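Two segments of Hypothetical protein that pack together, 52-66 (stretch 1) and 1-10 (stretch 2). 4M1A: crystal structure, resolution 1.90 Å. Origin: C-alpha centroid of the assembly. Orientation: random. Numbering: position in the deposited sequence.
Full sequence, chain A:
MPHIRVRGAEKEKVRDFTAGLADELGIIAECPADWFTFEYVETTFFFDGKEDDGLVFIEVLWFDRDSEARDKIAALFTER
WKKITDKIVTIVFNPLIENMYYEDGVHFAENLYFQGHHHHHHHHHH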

# COMPACT_ATOMS: atom_id res chain seq x y z
N ASP A 52 4.65 15.23 11.77
CA ASP A 52 6.01 15.13 11.36
C ASP A 52 6.08 15.35 9.87
O ASP A 52 5.15 15.05 9.15
CB ASP A 52 6.58 13.76 11.69
CG ASP A 52 8.10 13.69 11.53
OD1 ASP A 52 8.81 14.37 12.30
OD2 ASP A 52 8.58 12.92 10.69
N ASP A 53 7.19 15.89 9.41
CA ASP A 53 7.45 16.12 8.01
C ASP A 53 7.68 14.76 7.29
O ASP A 53 7.56 14.66 6.06
CB ASP A 53 8.71 16.99 7.95
CG ASP A 53 9.25 17.09 6.59
OD1 ASP A 53 9.06 18.15 5.96
OD2 ASP A 53 9.85 16.09 6.14
N GLY A 54 7.96 13.71 8.08
CA GLY A 54 8.16 12.37 7.54
C GLY A 54 9.37 12.42 6.58
O GLY A 54 10.37 13.16 6.80
N LEU A 55 9.28 11.67 5.47
CA LEU A 55 10.34 11.69 4.49
C LEU A 55 9.63 11.64 3.14
O LEU A 55 8.43 11.53 3.13
CB LEU A 55 11.24 10.52 4.76
CG LEU A 55 10.88 9.05 4.53
CD1 LEU A 55 11.79 8.24 5.45
CD2 LEU A 55 9.45 8.68 4.87
N VAL A 56 10.35 11.60 2.03
CA VAL A 56 9.72 11.32 0.73
C VAL A 56 9.90 9.81 0.55
O VAL A 56 11.03 9.30 0.64
CB VAL A 56 10.32 12.08 -0.41
CG1 VAL A 56 9.65 11.62 -1.69
CG2 VAL A 56 10.09 13.57 -0.13
N PHE A 57 8.79 9.08 0.50
CA PHE A 57 8.81 7.62 0.41
C PHE A 57 8.16 7.16 -0.91
O PHE A 57 6.99 7.46 -1.18
CB PHE A 57 8.10 6.99 1.62
CG PHE A 57 8.25 5.50 1.72
CD1 PHE A 57 7.50 4.66 0.97
CD2 PHE A 57 9.09 4.94 2.69
CE1 PHE A 57 7.66 3.28 1.05
CE2 PHE A 57 9.18 3.55 2.82
CZ PHE A 57 8.47 2.75 2.00
N ILE A 58 8.94 6.46 -1.73
CA ILE A 58 8.59 6.08 -3.05
C ILE A 58 8.55 4.59 -3.17
O ILE A 58 9.55 3.89 -2.81
CB ILE A 58 9.52 6.69 -4.12
CG1 ILE A 58 9.58 8.16 -3.95
CG2 ILE A 58 9.04 6.31 -5.57
CD1 ILE A 58 10.73 8.83 -4.73
N GLU A 59 7.40 4.07 -3.63
CA GLU A 59 7.27 2.63 -3.92
C GLU A 59 7.26 2.45 -5.42
O GLU A 59 6.63 3.25 -6.13
CB GLU A 59 5.97 2.09 -3.32
CG GLU A 59 5.92 2.16 -1.84
CD GLU A 59 4.53 2.10 -1.16
OE1 GLU A 59 3.56 2.81 -1.62
OE2 GLU A 59 4.51 1.39 -0.08
N VAL A 60 7.97 1.44 -5.93
CA VAL A 60 7.96 1.08 -7.33
C VAL A 60 7.43 -0.35 -7.39
O VAL A 60 8.11 -1.30 -6.94
CB VAL A 60 9.37 1.12 -7.91
CG1 VAL A 60 9.38 0.65 -9.34
CG2 VAL A 60 9.91 2.57 -7.82
N LEU A 61 6.27 -0.51 -7.96
CA LEU A 61 5.69 -1.86 -8.21
C LEU A 61 5.96 -2.24 -9.63
O LEU A 61 5.49 -1.59 -10.58
CB LEU A 61 4.17 -1.86 -7.93
CG LEU A 61 3.68 -1.72 -6.51
CD1 LEU A 61 3.92 -0.34 -5.94
CD2 LEU A 61 2.17 -2.05 -6.45
N TRP A 62 6.73 -3.34 -9.83
CA TRP A 62 7.10 -3.73 -11.17
C TRP A 62 7.45 -5.21 -11.26
O TRP A 62 7.63 -5.88 -10.20
CB TRP A 62 8.29 -2.91 -11.68
CG TRP A 62 9.61 -3.09 -10.99
CD1 TRP A 62 9.93 -3.85 -9.91
CD2 TRP A 62 10.83 -2.55 -11.47
NE1 TRP A 62 11.30 -3.78 -9.67
CE2 TRP A 62 11.85 -2.96 -10.61
CE3 TRP A 62 11.13 -1.67 -12.54
CZ2 TRP A 62 13.21 -2.57 -10.81
CZ3 TRP A 62 12.45 -1.33 -12.75
CH2 TRP A 62 13.45 -1.74 -11.87
N PHE A 63 7.54 -5.69 -12.49
CA PHE A 63 8.19 -6.98 -12.77
C PHE A 63 9.71 -6.73 -12.59
O PHE A 63 10.28 -5.85 -13.21
CB PHE A 63 7.79 -7.56 -14.14
CG PHE A 63 6.31 -7.83 -14.25
CD1 PHE A 63 5.71 -8.72 -13.42
CD2 PHE A 63 5.52 -7.16 -15.16
CE1 PHE A 63 4.33 -8.92 -13.48
CE2 PHE A 63 4.16 -7.39 -15.25
CZ PHE A 63 3.55 -8.25 -14.39
N ASP A 64 10.32 -7.49 -11.71
CA ASP A 64 11.64 -7.12 -11.24
C ASP A 64 12.63 -7.17 -12.37
O ASP A 64 12.48 -7.95 -13.29
CB ASP A 64 12.14 -8.04 -10.14
CG ASP A 64 13.35 -7.46 -9.38
OD1 ASP A 64 13.56 -6.19 -9.30
OD2 ASP A 64 14.06 -8.32 -8.83
N ARG A 65 13.60 -6.29 -12.27
CA ARG A 65 14.69 -6.21 -13.21
C ARG A 65 15.94 -6.26 -12.39
O ARG A 65 15.89 -6.30 -11.16
CB ARG A 65 14.60 -4.91 -13.97
CG ARG A 65 13.72 -5.00 -15.19
CD ARG A 65 12.88 -3.78 -15.26
NE ARG A 65 12.02 -3.76 -16.43
CZ ARG A 65 10.69 -3.71 -16.43
NH1 ARG A 65 9.97 -3.78 -15.32
NH2 ARG A 65 10.07 -3.65 -17.59
N ASP A 66 17.07 -6.24 -13.02
CA ASP A 66 18.24 -6.45 -12.27
C ASP A 66 18.54 -5.21 -11.51
O ASP A 66 17.83 -4.16 -11.70
CB ASP A 66 19.42 -6.91 -13.13
CG ASP A 66 19.68 -6.05 -14.37
OD1 ASP A 66 19.48 -4.80 -14.39
OD2 ASP A 66 20.10 -6.68 -15.35
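Stretch 2 1-10: MPHIRVRGAE

Stretch 2 lies alongside stretch 1 as an antiparallel β-strand. Its strand, residues 3-7, runs beside the strand around 56-62 with 165° between their N-to-C directions and a closest axial approach of 4.7 Å, and the two stretches together bury 920 Å². The register rule is simple: the residue numbers of facing pairs add to 64, from Pro-2 beside Trp-62 to Gly-8 beside Val-56.

The chain enters at Met-1, a selenomethionine that is poorly ordered, with its CA-to-CB bond pointing toward stretch 1. Its CG lies 3.5 Å from CB of Trp-62, and its SE reaches CD2 of Phe-63 at 3.4 Å, approaching that ring obliquely. A cis peptide bond leads into Pro-2, whose CB rests 3.9 Å from CB of Trp-62; the proline CG sits at the edge of the indole, near its plane. With no amide hydrogen to offer, Pro-2 still brings its CA to 3.3 Å from the O of Leu-61, a CA-H...O contact.

The strand begins at His-3, with phi/psi of -120/115. Here the ladder closes its first pair of hydrogen bonds: N of His-3 to O of Leu-61 and N of Leu-61 to O of His-3, both 2.8 Å. The two side chains leave on the same face, CB of His-3 being 4.1 Å from CB of Leu-61.

Ile-4 turns to the other face, shared with Val-60, Ile-58 and Val-6. It forms a non-hydrogen-bonded pair with Val-60, CA to CA 4.6 Å, and its CD1 meets CG1 of Val-60 at 4.0 Å while its CG2 meets CG2 of Ile-58 at 3.8 Å. This face is purely aliphatic.

Arg-5 returns to the face of His-3 and Leu-61 and pairs with Glu-59, N of Arg-5 to O of Glu-59 at 2.9 Å and N of Glu-59 to O of Arg-5 at 2.8 Å. Its long side chain carries the guanidinium across to Leu-61, whose CD2 lies over one face of it, 3.7 Å from NH2. A water joins NH1 of Arg-5 (2.8 Å) to OE1 of Glu-59 (2.6 Å).

Val-6 resumes the aliphatic face opposite Ile-58, its CG2 4.1 Å from CG1 of Ile-58 and its CG1 4.0 Å from CG1 of Val-56.

Arg-7 makes the last hydrogen-bonded pair, with N to O of Phe-57 and O to N of Phe-57 both at 3.0 Å. Its side chain reaches diagonally to the next pair on its own face, so that NH2 forms a salt bridge with OE1 of Glu-59 at 2.8 Å. The charged partner thus lies two residues along the ladder, while CG of Arg-7 packs 3.5 Å from CB of Phe-57.

Gly-8, just past the strand, turns to phi/psi of 87/-4. Its CA sits 3.3 Å from O of Leu-55, and a CB here would clash with that oxygen. Beyond it, CB of Ala-9 touches CG2 of Val-56 at 4.3 Å, and Glu-10, clear of the contact, is the N-cap of a helix.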

# COMPACT_ATOMS: atom_id res chain seq x y z
N MSE A 1 3.15 -3.33 -15.94
CA MSE A 1 3.75 -2.57 -14.83
C MSE A 1 4.42 -1.40 -15.58
O MSE A 1 4.27 -1.43 -16.79
CB MSE A 1 4.62 -3.64 -14.17
CG MSE A 1 6.03 -3.18 -14.32
SE MSE A 1 7.28 -4.24 -15.40
CE MSE A 1 6.93 -3.71 -17.26
N PRO A 2 5.18 -0.41 -14.92
CA PRO A 2 5.44 -0.15 -13.50
C PRO A 2 4.55 0.92 -12.88
O PRO A 2 4.10 1.83 -13.55
CB PRO A 2 6.91 0.31 -13.46
CG PRO A 2 7.47 -0.33 -14.71
CD PRO A 2 6.39 -0.14 -15.70
N HIS A 3 4.36 0.78 -11.60
CA HIS A 3 3.50 1.68 -10.82
C HIS A 3 4.27 2.36 -9.73
O HIS A 3 4.80 1.70 -8.84
CB HIS A 3 2.31 0.92 -10.23
CG HIS A 3 1.58 0.13 -11.24
ND1 HIS A 3 0.77 0.72 -12.20
CD2 HIS A 3 1.58 -1.19 -11.50
CE1 HIS A 3 0.31 -0.22 -13.01
NE2 HIS A 3 0.78 -1.39 -12.59
N ILE A 4 4.41 3.69 -9.82
CA ILE A 4 5.25 4.43 -8.89
C ILE A 4 4.28 5.17 -7.97
O ILE A 4 3.32 5.87 -8.47
CB ILE A 4 6.08 5.52 -9.64
CG1 ILE A 4 7.08 4.97 -10.68
CG2 ILE A 4 6.89 6.35 -8.70
CD1 ILE A 4 7.26 3.59 -10.91
N ARG A 5 4.51 5.10 -6.65
CA ARG A 5 3.73 5.82 -5.69
C ARG A 5 4.56 6.63 -4.78
O ARG A 5 5.55 6.13 -4.25
CB ARG A 5 2.93 4.84 -4.79
CG ARG A 5 2.04 3.98 -5.63
CD ARG A 5 1.46 2.88 -4.78
NE ARG A 5 0.60 2.04 -5.60
CZ ARG A 5 0.07 0.88 -5.21
NH1 ARG A 5 0.28 0.40 -3.98
NH2 ARG A 5 -0.71 0.25 -6.06
N VAL A 6 4.14 7.87 -4.56
CA VAL A 6 4.90 8.79 -3.75
C VAL A 6 4.05 9.27 -2.59
O VAL A 6 2.93 9.75 -2.77
CB VAL A 6 5.39 10.04 -4.58
CG1 VAL A 6 6.26 10.90 -3.70
CG2 VAL A 6 6.22 9.64 -5.81
N ARG A 7 4.63 9.22 -1.40
CA ARG A 7 4.03 9.78 -0.21
C ARG A 7 5.00 10.64 0.50
O ARG A 7 6.22 10.57 0.26
CB ARG A 7 3.59 8.69 0.77
CG ARG A 7 4.67 7.83 1.35
CD ARG A 7 4.07 6.65 2.13
NE ARG A 7 3.58 5.67 1.17
CZ ARG A 7 2.51 4.95 1.36
NH1 ARG A 7 1.88 5.11 2.51
NH2 ARG A 7 2.04 4.11 0.41
N GLY A 8 4.50 11.50 1.36
CA GLY A 8 5.38 12.41 2.10
C GLY A 8 5.72 13.72 1.37
O GLY A 8 6.47 14.53 1.88
N ALA A 9 5.29 13.91 0.14
CA ALA A 9 5.60 15.12 -0.63
C ALA A 9 4.32 15.81 -0.96
O ALA A 9 3.29 15.18 -1.13
CB ALA A 9 6.35 14.74 -1.96
N GLU A 10 4.40 17.10 -1.24
CA GLU A 10 3.24 17.87 -1.74
C GLU A 10 2.78 17.34 -3.07
O GLU A 10 3.59 17.01 -3.93
CB GLU A 10 3.66 19.36 -1.88
CG GLU A 10 3.78 20.10 -0.56
CD GLU A 10 5.20 20.53 -0.21
OE1 GLU A 10 6.10 19.65 -0.14
OE2 GLU A 10 5.41 21.74 0.02
O HOH W 1 1.27 1.59 -1.65
O HOH W 2 4.61 5.40 -1.43